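Local structure of cysteine synthase (Helicobacter pylori, 6AHI) at residues Q51-E56 against Y142-F147; T67-P72 against I79-V84; R190-K193 against A198-L201. The protein catalyses the pyridoxal 5'-phosphate-dependent formation of L-cysteine and acetate from O-acetyl-L-serine and hydrogen sulfide, and also has cystathionine beta-synthase activity. One frame throughout, in Å; residues are numbered along the deposited sequence.

Overall arrangement
Contacts 1 and 2 lie together around the four-stranded parallel sheet, with centres about 8 Å apart, whereas contact 3 belongs to the six-stranded mixed sheet, across the centre of the chain from contact 2 and about 30 Å away between centres. Contacts 1 and 2 touch directly: the carboxylate of E71 receives the backbone N-H groups of L145 and Q146, and Y142 pairs with I70 in the sheet. None of the contacts includes a residue of the probable cofactor site, but each lies near it: the side chain of S181 is about 8 Å from that of E71 and about 10 Å from that of L53, and that of T184 about 9 Å from that of L192.

Contact 1 (Q51-E56 against Y142-F147); sequences QYLIGE and YLPLQF
L53 reaches from helix 48-60 with its two methyl branches divided between Y142 and P144, joining this helix to the end of an edge strand in the four-stranded parallel sheet of the alpha/beta fold of this PLP-dependent enzyme. Its CG stands anti to the carbonyl carbon (chi1 -76°); with chi2 at 177°, CD1 continues the side chain anti to CA and CD2 branches off beside it. CD1 meets CB of P144 at 4.0 Å, an apolar contact on the pyrrolidine ring. The other branch, CD2, lies 4.0 Å from the phenolic OH of Y142, at the far end of that ring. L53 crosses both partners at about a right angle. The Y142 side chain extends with CG anti to the backbone N (chi1 171°), which carries the hydroxyl toward the helix, while its backbone pairs with T68 and I70 of the neighbouring strand 68-72. Beyond the strand the chain is held by polar bonds: O of P144 is bonded to ND2 of N149, and OE1 of Q146 to OG1 of T77. Within 142-147, the backbone N of P144 lies 4.1 Å above the plane of the Y142 ring, displaced toward its rim.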
ATOM      1  N   GLN A  51     -15.144   3.273   8.199  1.00 36.53           N
ATOM      2  CA  GLN A  51     -14.983   3.191   9.619  1.00 38.07           C
ATOM      3  C   GLN A  51     -16.059   4.019  10.308  1.00 38.81           C
ATOM      4  O   GLN A  51     -16.617   3.592  11.299  1.00 42.86           O
ATOM      5  CB  GLN A  51     -13.615   3.716  10.025  1.00 36.74           C
ATOM      6  CG  GLN A  51     -13.388   3.632  11.519  1.00 39.14           C
ATOM      7  CD  GLN A  51     -11.956   3.966  11.826  1.00 37.76           C
ATOM      8  OE1 GLN A  51     -11.509   5.079  11.593  1.00 36.51           O
ATOM      9  NE2 GLN A  51     -11.224   2.981  12.319  1.00 44.24           N
ATOM     10  N   TYR A  52     -16.340   5.199   9.749  1.00 39.01           N
ATOM     11  CA  TYR A  52     -17.327   6.094  10.310  1.00 41.27           C
ATOM     12  C   TYR A  52     -18.730   5.489  10.168  1.00 43.09           C
ATOM     13  O   TYR A  52     -19.478   5.498  11.146  1.00 46.11           O
ATOM     14  CB  TYR A  52     -17.213   7.482   9.682  1.00 40.78           C
ATOM     15  CG  TYR A  52     -18.154   8.502  10.271  1.00 43.00           C
ATOM     16  CD1 TYR A  52     -17.830   9.191  11.430  1.00 42.80           C
ATOM     17  CD2 TYR A  52     -19.379   8.764   9.681  1.00 44.76           C
ATOM     18  CE1 TYR A  52     -18.695  10.115  11.983  1.00 42.80           C
ATOM     19  CE2 TYR A  52     -20.257   9.696  10.213  1.00 46.03           C
ATOM     20  CZ  TYR A  52     -19.903  10.380  11.364  1.00 45.41           C
ATOM     21  OH  TYR A  52     -20.752  11.297  11.896  1.00 48.17           O
ATOM     22  N   LEU A  53     -19.090   4.986   8.977  1.00 42.67           N
ATOM     23  CA  LEU A  53     -20.459   4.506   8.702  1.00 44.76           C
ATOM     24  C   LEU A  53     -20.819   3.344   9.643  1.00 45.63           C
ATOM     25  O   LEU A  53     -21.912   3.309  10.208  1.00 45.89           O
ATOM     26  CB  LEU A  53     -20.567   4.075   7.232  1.00 45.61           C
ATOM     27  CG  LEU A  53     -20.664   5.194   6.194  1.00 45.12           C
ATOM     28  CD1 LEU A  53     -20.686   4.627   4.779  1.00 44.40           C
ATOM     29  CD2 LEU A  53     -21.912   6.014   6.437  1.00 48.36           C
ATOM     30  N   ILE A  54     -19.887   2.401   9.814  1.00 43.91           N
ATOM     31  CA  ILE A  54     -20.085   1.239  10.662  1.00 46.10           C
ATOM     32  C   ILE A  54     -20.136   1.650  12.141  1.00 47.98           C
ATOM     33  O   ILE A  54     -21.085   1.242  12.860  1.00 49.24           O
ATOM     34  CB  ILE A  54     -19.055   0.137  10.320  1.00 44.72           C
ATOM     35  CG1 ILE A  54     -19.479  -0.491   8.987  1.00 46.68           C
ATOM     36  CG2 ILE A  54     -18.915  -0.893  11.440  1.00 43.92           C
ATOM     37  CD1 ILE A  54     -18.451  -1.328   8.305  1.00 45.38           C
ATOM     38  N   GLY A  55     -19.182   2.487  12.570  1.00 46.68           N
ATOM     39  CA  GLY A  55     -19.120   3.011  13.944  1.00 49.74           C
ATOM     40  C   GLY A  55     -20.412   3.707  14.356  1.00 55.00           C
ATOM     41  O   GLY A  55     -20.978   3.418  15.402  1.00 60.14           O
ATOM     42  N   GLU A  56     -20.893   4.627  13.512  1.00 57.69           N
ATOM     43  CA  GLU A  56     -22.096   5.403  13.812  1.00 62.54           C
ATOM     44  C   GLU A  56     -23.342   4.531  13.685  1.00 63.84           C
ATOM     45  O   GLU A  56     -24.281   4.732  14.428  1.00 67.17           O
ATOM     46  CB  GLU A  56     -22.209   6.634  12.913  1.00 63.82           C
ATOM     47  CG  GLU A  56     -21.119   7.652  13.185  1.00 66.57           C
ATOM     48  CD  GLU A  56     -20.942   8.069  14.645  1.00 70.55           C
ATOM     49  OE1 GLU A  56     -21.910   8.615  15.233  1.00 70.34           O
ATOM     50  OE2 GLU A  56     -19.825   7.857  15.192  1.00 70.33           O
ATOM     51  N   TYR A 142     -28.589  -2.926   5.737  1.00 69.46           N
ATOM     52  CA  TYR A 142     -28.260  -1.530   5.842  1.00 68.17           C
ATOM     53  C   TYR A 142     -27.630  -1.094   4.521  1.00 64.05           C
ATOM     54  O   TYR A 142     -26.689  -1.706   4.054  1.00 62.41           O
ATOM     55  CB  TYR A 142     -27.394  -1.261   7.066  1.00 67.46           C
ATOM     56  CG  TYR A 142     -26.854   0.139   7.087  1.00 69.93           C
ATOM     57  CD1 TYR A 142     -27.684   1.224   7.310  1.00 73.87           C
ATOM     58  CD2 TYR A 142     -25.520   0.381   6.828  1.00 68.19           C
ATOM     59  CE1 TYR A 142     -27.184   2.517   7.336  1.00 73.61           C
ATOM     60  CE2 TYR A 142     -25.002   1.666   6.854  1.00 70.69           C
ATOM     61  CZ  TYR A 142     -25.844   2.738   7.085  1.00 71.79           C
ATOM     62  OH  TYR A 142     -25.334   3.999   7.086  1.00 75.29           O
ATOM     63  N   LEU A 143     -28.223  -0.057   3.928  1.00 65.39           N
ATOM     64  CA  LEU A 143     -27.896   0.420   2.585  1.00 66.90           C
ATOM     65  C   LEU A 143     -27.467   1.879   2.724  1.00 64.96           C
ATOM     66  O   LEU A 143     -28.308   2.783   2.737  1.00 66.56           O
ATOM     67  CB  LEU A 143     -29.120   0.231   1.677  1.00 70.27           C
ATOM     68  CG  LEU A 143     -28.949   0.527   0.179  1.00 72.04           C
ATOM     69  CD1 LEU A 143     -27.795  -0.246  -0.453  1.00 71.87           C
ATOM     70  CD2 LEU A 143     -30.244   0.229  -0.577  1.00 76.28           C
ATOM     71  N   PRO A 144     -26.154   2.155   2.884  1.00 60.78           N
ATOM     72  CA  PRO A 144     -25.691   3.519   3.126  1.00 59.45           C
ATOM     73  C   PRO A 144     -26.129   4.502   2.031  1.00 60.79           C
ATOM     74  O   PRO A 144     -26.512   5.623   2.353  1.00 63.91           O
ATOM     75  CB  PRO A 144     -24.157   3.420   3.144  1.00 56.70           C
ATOM     76  CG  PRO A 144     -23.861   1.960   3.400  1.00 57.24           C
ATOM     77  CD  PRO A 144     -25.052   1.181   2.875  1.00 59.39           C
ATOM     78  N   LEU A 145     -26.065   4.072   0.764  1.00 60.42           N
ATOM     79  CA  LEU A 145     -26.195   4.966  -0.410  1.00 59.43           C
ATOM     80  C   LEU A 145     -25.366   6.224  -0.174  1.00 56.57           C
ATOM     81  O   LEU A 145     -25.913   7.292   0.101  1.00 54.74           O
ATOM     82  CB  LEU A 145     -27.667   5.286  -0.671  1.00 63.10           C
ATOM     83  CG  LEU A 145     -28.462   4.088  -1.184  1.00 65.26           C
ATOM     84  CD1 LEU A 145     -29.958   4.402  -1.276  1.00 68.56           C
ATOM     85  CD2 LEU A 145     -27.930   3.621  -2.538  1.00 64.51           C
ATOM     86  N   GLN A 146     -24.046   6.032  -0.246  1.00 51.53           N
ATOM     87  CA  GLN A 146     -23.068   7.064   0.017  1.00 51.97           C
ATOM     88  C   GLN A 146     -23.373   8.315  -0.823  1.00 49.50           C
ATOM     89  O   GLN A 146     -23.143   9.429  -0.374  1.00 45.44           O
ATOM     90  CB  GLN A 146     -21.646   6.541  -0.263  1.00 50.84           C
ATOM     91  CG  GLN A 146     -21.340   6.351  -1.750  1.00 53.79           C
ATOM     92  CD  GLN A 146     -20.134   5.482  -2.006  1.00 58.12           C
ATOM     93  OE1 GLN A 146     -19.011   5.846  -1.644  1.00 58.49           O
ATOM     94  NE2 GLN A 146     -20.348   4.329  -2.641  1.00 60.95           N
ATOM     95  N   PHE A 147     -23.897   8.121  -2.039  1.00 53.53           N
ATOM     96  CA  PHE A 147     -24.067   9.210  -3.010  1.00 56.91           C
ATOM     97  C   PHE A 147     -25.168  10.188  -2.578  1.00 56.34           C
ATOM     98  O   PHE A 147     -25.222  11.296  -3.094  1.00 54.21           O
ATOM     99  CB  PHE A 147     -24.305   8.653  -4.413  1.00 65.55           C
ATOM    100  CG  PHE A 147     -23.144   7.839  -4.907  1.00 72.82           C
ATOM    101  CD1 PHE A 147     -21.944   8.451  -5.262  1.00 73.49           C
ATOM    102  CD2 PHE A 147     -23.220   6.453  -4.923  1.00 81.20           C
ATOM    103  CE1 PHE A 147     -20.858   7.687  -5.667  1.00 76.48           C
ATOM    104  CE2 PHE A 147     -22.138   5.690  -5.340  1.00 85.44           C
ATOM    105  CZ  PHE A 147     -20.958   6.310  -5.709  1.00 82.99           C
TER

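Contact 2 (T67-P72 against I79-V84); sequences TTIIEP and IALALV
With chi1 at -76° and chi2 at 169°, L81 holds CG anti to its own carbonyl carbon and directs CD1 from helix 76-85 toward I69 and E71 of strand 68-72. This is the strand-helix packing of a beta-alpha-beta unit that continues into strand 91-97. I69 and E71 alternate with I70 along the strand, so both turn their CB toward the helix while I70 turns to the other face of the sheet. The single methyl CD1 of L81 serves both: it lies 4.3 Å from CG2 of I69. The aromatic side chain of F94, on the adjacent strand, adds to this packing by touching both L81 and E71. The acid offers only its aliphatic root to the helix, because the bend at chi2 (62°) leads its carboxylate away. There OE1 accepts the backbone N-H of L145 and OE2 that of Q146, so the buried acid has each oxygen matched to a separate donor, an arrangement that would be expected to stabilise its negative charge. The apolar and polar halves of E71 thus face different elements of the fold, and its CB touches L81 CD1 at 4.1 Å.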
ATOM      1  N   THR A  67     -26.701  -7.592  11.082  1.00 67.33           N
ATOM      2  CA  THR A  67     -26.986  -6.736   9.931  1.00 65.74           C
ATOM      3  C   THR A  67     -26.098  -7.170   8.755  1.00 62.23           C
ATOM      4  O   THR A  67     -24.904  -7.472   8.946  1.00 62.53           O
ATOM      5  CB  THR A  67     -26.687  -5.274  10.277  1.00 65.97           C
ATOM      6  OG1 THR A  67     -27.571  -4.884  11.321  1.00 68.36           O
ATOM      7  CG2 THR A  67     -26.847  -4.333   9.104  1.00 65.83           C
ATOM      8  N   THR A  68     -26.668  -7.169   7.545  1.00 61.14           N
ATOM      9  CA  THR A  68     -25.890  -7.276   6.315  1.00 59.02           C
ATOM     10  C   THR A  68     -25.757  -5.883   5.688  1.00 57.48           C
ATOM     11  O   THR A  68     -26.785  -5.215   5.445  1.00 57.56           O
ATOM     12  CB  THR A  68     -26.531  -8.200   5.277  1.00 60.85           C
ATOM     13  OG1 THR A  68     -26.601  -9.524   5.789  1.00 62.92           O
ATOM     14  CG2 THR A  68     -25.744  -8.244   3.987  1.00 59.52           C
ATOM     15  N   ILE A  69     -24.514  -5.477   5.403  1.00 55.22           N
ATOM     16  CA  ILE A  69     -24.241  -4.220   4.699  1.00 55.16           C
ATOM     17  C   ILE A  69     -24.347  -4.467   3.195  1.00 56.12           C
ATOM     18  O   ILE A  69     -23.668  -5.368   2.690  1.00 54.55           O
ATOM     19  CB  ILE A  69     -22.834  -3.669   5.002  1.00 54.42           C
ATOM     20  CG1 ILE A  69     -22.525  -3.579   6.499  1.00 55.56           C
ATOM     21  CG2 ILE A  69     -22.658  -2.328   4.296  1.00 52.71           C
ATOM     22  CD1 ILE A  69     -23.603  -2.887   7.291  1.00 57.85           C
ATOM     23  N   ILE A  70     -25.145  -3.637   2.504  1.00 57.87           N
ATOM     24  CA  ILE A  70     -25.262  -3.634   1.047  1.00 59.66           C
ATOM     25  C   ILE A  70     -24.893  -2.240   0.520  1.00 57.64           C
ATOM     26  O   ILE A  70     -25.426  -1.266   0.997  1.00 59.10           O
ATOM     27  CB  ILE A  70     -26.694  -4.005   0.627  1.00 64.56           C
ATOM     28  CG1 ILE A  70     -27.230  -5.225   1.388  1.00 67.62           C
ATOM     29  CG2 ILE A  70     -26.781  -4.188  -0.881  1.00 65.75           C
ATOM     30  CD1 ILE A  70     -28.613  -5.635   0.991  1.00 72.23           C
ATOM     31  N   GLU A  71     -24.032  -2.158  -0.501  1.00 55.44           N
ATOM     32  CA  GLU A  71     -23.676  -0.873  -1.114  1.00 56.15           C
ATOM     33  C   GLU A  71     -23.351  -1.059  -2.595  1.00 57.65           C
ATOM     34  O   GLU A  71     -22.604  -1.964  -2.953  1.00 56.23           O
ATOM     35  CB  GLU A  71     -22.511  -0.234  -0.356  1.00 54.34           C
ATOM     36  CG  GLU A  71     -22.155   1.174  -0.798  1.00 56.14           C
ATOM     37  CD  GLU A  71     -23.218   2.256  -0.636  1.00 58.79           C
ATOM     38  OE1 GLU A  71     -24.419   1.912  -0.393  1.00 62.29           O
ATOM     39  OE2 GLU A  71     -22.846   3.459  -0.768  1.00 56.18           O
ATOM     40  N   PRO A  72     -23.885  -0.209  -3.513  1.00 58.63           N
ATOM     41  CA  PRO A  72     -23.346  -0.107  -4.872  1.00 56.91           C
ATOM     42  C   PRO A  72     -22.034   0.693  -4.845  1.00 53.05           C
ATOM     43  O   PRO A  72     -21.948   1.696  -4.150  1.00 51.49           O
ATOM     44  CB  PRO A  72     -24.456   0.643  -5.625  1.00 59.93           C
ATOM     45  CG  PRO A  72     -25.016   1.563  -4.560  1.00 59.67           C
ATOM     46  CD  PRO A  72     -25.011   0.716  -3.297  1.00 60.92           C
ATOM     47  N   ILE A  79     -14.112  -1.833  -0.642  1.00 34.25           N
ATOM     48  CA  ILE A  79     -12.921  -2.308   0.047  1.00 32.61           C
ATOM     49  C   ILE A  79     -12.969  -1.839   1.502  1.00 31.30           C
ATOM     50  O   ILE A  79     -12.728  -2.626   2.431  1.00 31.58           O
ATOM     51  CB  ILE A  79     -11.658  -1.855  -0.696  1.00 30.71           C
ATOM     52  CG1 ILE A  79     -11.567  -2.521  -2.067  1.00 31.64           C
ATOM     53  CG2 ILE A  79     -10.412  -2.110   0.138  1.00 29.24           C
ATOM     54  CD1 ILE A  79     -10.493  -1.942  -2.949  1.00 31.05           C
ATOM     55  N   ALA A  80     -13.264  -0.543   1.694  1.00 30.89           N
ATOM     56  CA  ALA A  80     -13.258   0.077   3.006  1.00 29.69           C
ATOM     57  C   ALA A  80     -14.286  -0.589   3.917  1.00 31.17           C
ATOM     58  O   ALA A  80     -13.978  -0.924   5.072  1.00 31.75           O
ATOM     59  CB  ALA A  80     -13.535   1.546   2.871  1.00 29.95           C
ATOM     60  N   LEU A  81     -15.497  -0.809   3.386  1.00 32.31           N
ATOM     61  CA  LEU A  81     -16.555  -1.392   4.205  1.00 33.98           C
ATOM     62  C   LEU A  81     -16.218  -2.841   4.558  1.00 33.73           C
ATOM     63  O   LEU A  81     -16.450  -3.248   5.702  1.00 34.42           O
ATOM     64  CB  LEU A  81     -17.899  -1.257   3.501  1.00 36.57           C
ATOM     65  CG  LEU A  81     -18.475   0.151   3.551  1.00 36.84           C
ATOM     66  CD1 LEU A  81     -19.664   0.270   2.608  1.00 39.35           C
ATOM     67  CD2 LEU A  81     -18.876   0.523   4.970  1.00 37.73           C
ATOM     68  N   ALA A  82     -15.675  -3.594   3.593  1.00 32.81           N
ATOM     69  CA  ALA A  82     -15.329  -4.986   3.817  1.00 33.43           C
ATOM     70  C   ALA A  82     -14.235  -5.079   4.894  1.00 32.26           C
ATOM     71  O   ALA A  82     -14.315  -5.915   5.786  1.00 32.92           O
ATOM     72  CB  ALA A  82     -14.889  -5.640   2.531  1.00 33.41           C
ATOM     73  N   LEU A  83     -13.250  -4.184   4.810  1.00 30.57           N
ATOM     74  CA  LEU A  83     -12.113  -4.186   5.760  1.00 29.78           C
ATOM     75  C   LEU A  83     -12.607  -3.929   7.190  1.00 30.13           C
ATOM     76  O   LEU A  83     -12.268  -4.682   8.118  1.00 29.41           O
ATOM     77  CB  LEU A  83     -11.098  -3.141   5.294  1.00 28.63           C
ATOM     78  CG  LEU A  83      -9.848  -3.009   6.159  1.00 28.37           C
ATOM     79  CD1 LEU A  83      -9.146  -4.326   6.293  1.00 28.59           C
ATOM     80  CD2 LEU A  83      -8.899  -2.003   5.542  1.00 27.89           C
ATOM     81  N   VAL A  84     -13.494  -2.941   7.347  1.00 30.83           N
ATOM     82  CA  VAL A  84     -13.979  -2.529   8.649  1.00 31.66           C
ATOM     83  C   VAL A  84     -14.962  -3.584   9.184  1.00 33.64           C
ATOM     84  O   VAL A  84     -15.003  -3.826  10.362  1.00 33.54           O
ATOM     85  CB  VAL A  84     -14.605  -1.122   8.583  1.00 31.74           C
ATOM     86  CG1 VAL A  84     -15.288  -0.729   9.885  1.00 33.61           C
ATOM     87  CG2 VAL A  84     -13.575  -0.074   8.192  1.00 30.80           C
TER

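Contact 3 (R190-K193 against A198-L201); sequences RYLK and AIRL
This is a mainly apolar helix-to-strand contact with one hydrogen bond at its margin, formed where helix 183-195 turns back into strand 200-206 within the beta-alpha-beta unit that starts at strand 174-178. L192 and I199 make its inner part. CG1 of I199 extends anti to the backbone N (chi1 -162°), carrying CD1 to the leucine, where it lies 4.1 Å from CD1 and equally near CB of L192. F175 of strand 174-178 touches L192, I199 and L201, while V165 of helix 160-168 also packs on L192, so this inner part belongs to the buried layer between helices and sheet.

K193 covers the outer part. Its chain bends at chi2 (-75°) and then runs extended, so that the methylenes lie over two strand side chains before the amine arrives at the backbone. CG of K193 is 4.0 Å from CD1 of L201, which also touches F185 and A189 of the same helix. CD of K193 rests 4.1 Å from CG2 of I199, the branch of that isoleucine not used by L192. At the end of the chain, NZ donates to O of I199 over 2.8 Å, lying in the carbonyl plane with a C=O...N angle of 156°. The same ammonium is bonded to the carbonyl O of P197, just before the segment.

K193 therefore works in two ways: its methylenes extend the apolar surface over I199 and L201, while its charged end binds the backbone. Two carbonyl oxygens, of P197 and I199, share the one ammonium, which limits how far the end of the lysine can swing and ties the helix to the chain just ahead of strand 200-206.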
ATOM      1  N   ARG A 190     -16.323  21.858   4.934  1.00 31.34           N
ATOM      2  CA  ARG A 190     -17.190  22.405   6.005  1.00 32.64           C
ATOM      3  C   ARG A 190     -16.356  22.633   7.257  1.00 31.04           C
ATOM      4  O   ARG A 190     -16.446  23.680   7.842  1.00 31.21           O
ATOM      5  CB  ARG A 190     -18.310  21.421   6.341  1.00 35.74           C
ATOM      6  CG  ARG A 190     -19.231  21.895   7.455  1.00 40.41           C
ATOM      7  CD  ARG A 190     -20.384  20.968   7.783  1.00 44.35           C
ATOM      8  NE  ARG A 190     -20.607  19.947   6.774  1.00 49.14           N
ATOM      9  CZ  ARG A 190     -20.709  20.163   5.463  1.00 51.80           C
ATOM     10  NH2 ARG A 190     -20.442  19.216   4.592  1.00 55.52           N
ATOM     11  N   TYR A 191     -15.580  21.638   7.638  1.00 30.19           N
ATOM     12  CA  TYR A 191     -14.733  21.729   8.848  1.00 29.36           C
ATOM     13  C   TYR A 191     -13.657  22.819   8.720  1.00 27.68           C
ATOM     14  O   TYR A 191     -13.453  23.588   9.657  1.00 28.24           O
ATOM     15  CB  TYR A 191     -14.042  20.402   9.148  1.00 29.83           C
ATOM     16  CG  TYR A 191     -13.289  20.412  10.455  1.00 30.85           C
ATOM     17  CD1 TYR A 191     -13.921  20.138  11.662  1.00 33.93           C
ATOM     18  CD2 TYR A 191     -11.956  20.751  10.489  1.00 30.25           C
ATOM     19  CE1 TYR A 191     -13.232  20.169  12.860  1.00 35.31           C
ATOM     20  CE2 TYR A 191     -11.248  20.791  11.676  1.00 30.93           C
ATOM     21  CZ  TYR A 191     -11.878  20.469  12.858  1.00 33.62           C
ATOM     22  OH  TYR A 191     -11.170  20.482  14.023  1.00 36.23           O
ATOM     23  N   LEU A 192     -12.982  22.879   7.574  1.00 25.40           N
ATOM     24  CA  LEU A 192     -11.930  23.883   7.323  1.00 25.03           C
ATOM     25  C   LEU A 192     -12.516  25.303   7.327  1.00 26.99           C
ATOM     26  O   LEU A 192     -11.911  26.234   7.890  1.00 25.14           O
ATOM     27  CB  LEU A 192     -11.231  23.577   6.003  1.00 24.70           C
ATOM     28  CG  LEU A 192     -10.398  22.293   5.970  1.00 24.28           C
ATOM     29  CD1 LEU A 192      -9.814  22.071   4.604  1.00 24.05           C
ATOM     30  CD2 LEU A 192      -9.263  22.296   6.984  1.00 25.15           C
ATOM     31  N   LYS A 193     -13.703  25.465   6.711  1.00 28.12           N
ATOM     32  CA  LYS A 193     -14.342  26.766   6.651  1.00 30.18           C
ATOM     33  C   LYS A 193     -14.691  27.274   8.039  1.00 31.31           C
ATOM     34  O   LYS A 193     -14.668  28.466   8.260  1.00 32.00           O
ATOM     35  CB  LYS A 193     -15.627  26.709   5.815  1.00 32.30           C
ATOM     36  CG  LYS A 193     -15.413  27.114   4.372  1.00 33.07           C
ATOM     37  CD  LYS A 193     -15.236  28.613   4.211  1.00 34.19           C
ATOM     38  CE  LYS A 193     -15.053  29.014   2.765  1.00 36.47           C
ATOM     39  NZ  LYS A 193     -14.563  30.414   2.638  1.00 36.55           N
ATOM     40  N   ALA A 198     -11.468  32.335   5.828  1.00 29.86           N
ATOM     41  CA  ALA A 198     -10.940  32.893   4.581  1.00 29.01           C
ATOM     42  C   ALA A 198     -10.537  31.821   3.551  1.00 26.09           C
ATOM     43  O   ALA A 198     -10.090  32.183   2.491  1.00 24.38           O
ATOM     44  CB  ALA A 198      -9.741  33.761   4.903  1.00 29.31           C
ATOM     45  N   ILE A 199     -10.598  30.529   3.876  1.00 24.89           N
ATOM     46  CA  ILE A 199     -10.021  29.526   2.958  1.00 24.34           C
ATOM     47  C   ILE A 199     -10.828  29.487   1.645  1.00 24.53           C
ATOM     48  O   ILE A 199     -12.046  29.617   1.630  1.00 25.04           O
ATOM     49  CB  ILE A 199      -9.936  28.148   3.624  1.00 23.58           C
ATOM     50  CG1 ILE A 199      -8.972  27.207   2.898  1.00 22.61           C
ATOM     51  CG2 ILE A 199     -11.328  27.554   3.778  1.00 26.21           C
ATOM     52  CD1 ILE A 199      -8.777  25.887   3.613  1.00 22.47           C
ATOM     53  N   ARG A 200     -10.114  29.300   0.544  1.00 23.85           N
ATOM     54  CA  ARG A 200     -10.705  29.092  -0.778  1.00 25.26           C
ATOM     55  C   ARG A 200     -11.000  27.593  -0.941  1.00 24.68           C
ATOM     56  O   ARG A 200     -10.276  26.735  -0.467  1.00 22.82           O
ATOM     57  CB  ARG A 200      -9.763  29.608  -1.885  1.00 25.46           C
ATOM     58  CG  ARG A 200      -9.685  31.125  -1.986  1.00 27.77           C
ATOM     59  CD  ARG A 200      -8.568  31.620  -2.885  1.00 28.23           C
ATOM     60  NE  ARG A 200      -8.536  30.947  -4.183  1.00 29.43           N
ATOM     61  CZ  ARG A 200      -9.291  31.240  -5.246  1.00 32.53           C
ATOM     62  NH1 ARG A 200     -10.218  32.183  -5.182  1.00 35.31           N
ATOM     63  NH2 ARG A 200      -9.127  30.554  -6.372  1.00 32.11           N
ATOM     64  N   LEU A 201     -12.090  27.287  -1.635  1.00 24.44           N
ATOM     65  CA  LEU A 201     -12.510  25.918  -1.886  1.00 25.77           C
ATOM     66  C   LEU A 201     -12.616  25.685  -3.400  1.00 26.02           C
ATOM     67  O   LEU A 201     -13.419  26.360  -4.060  1.00 26.72           O
ATOM     68  CB  LEU A 201     -13.891  25.690  -1.269  1.00 28.11           C
ATOM     69  CG  LEU A 201     -14.014  25.879   0.240  1.00 28.22           C
ATOM     70  CD1 LEU A 201     -15.438  25.592   0.674  1.00 29.94           C
ATOM     71  CD2 LEU A 201     -13.047  24.968   0.982  1.00 27.75           C
TER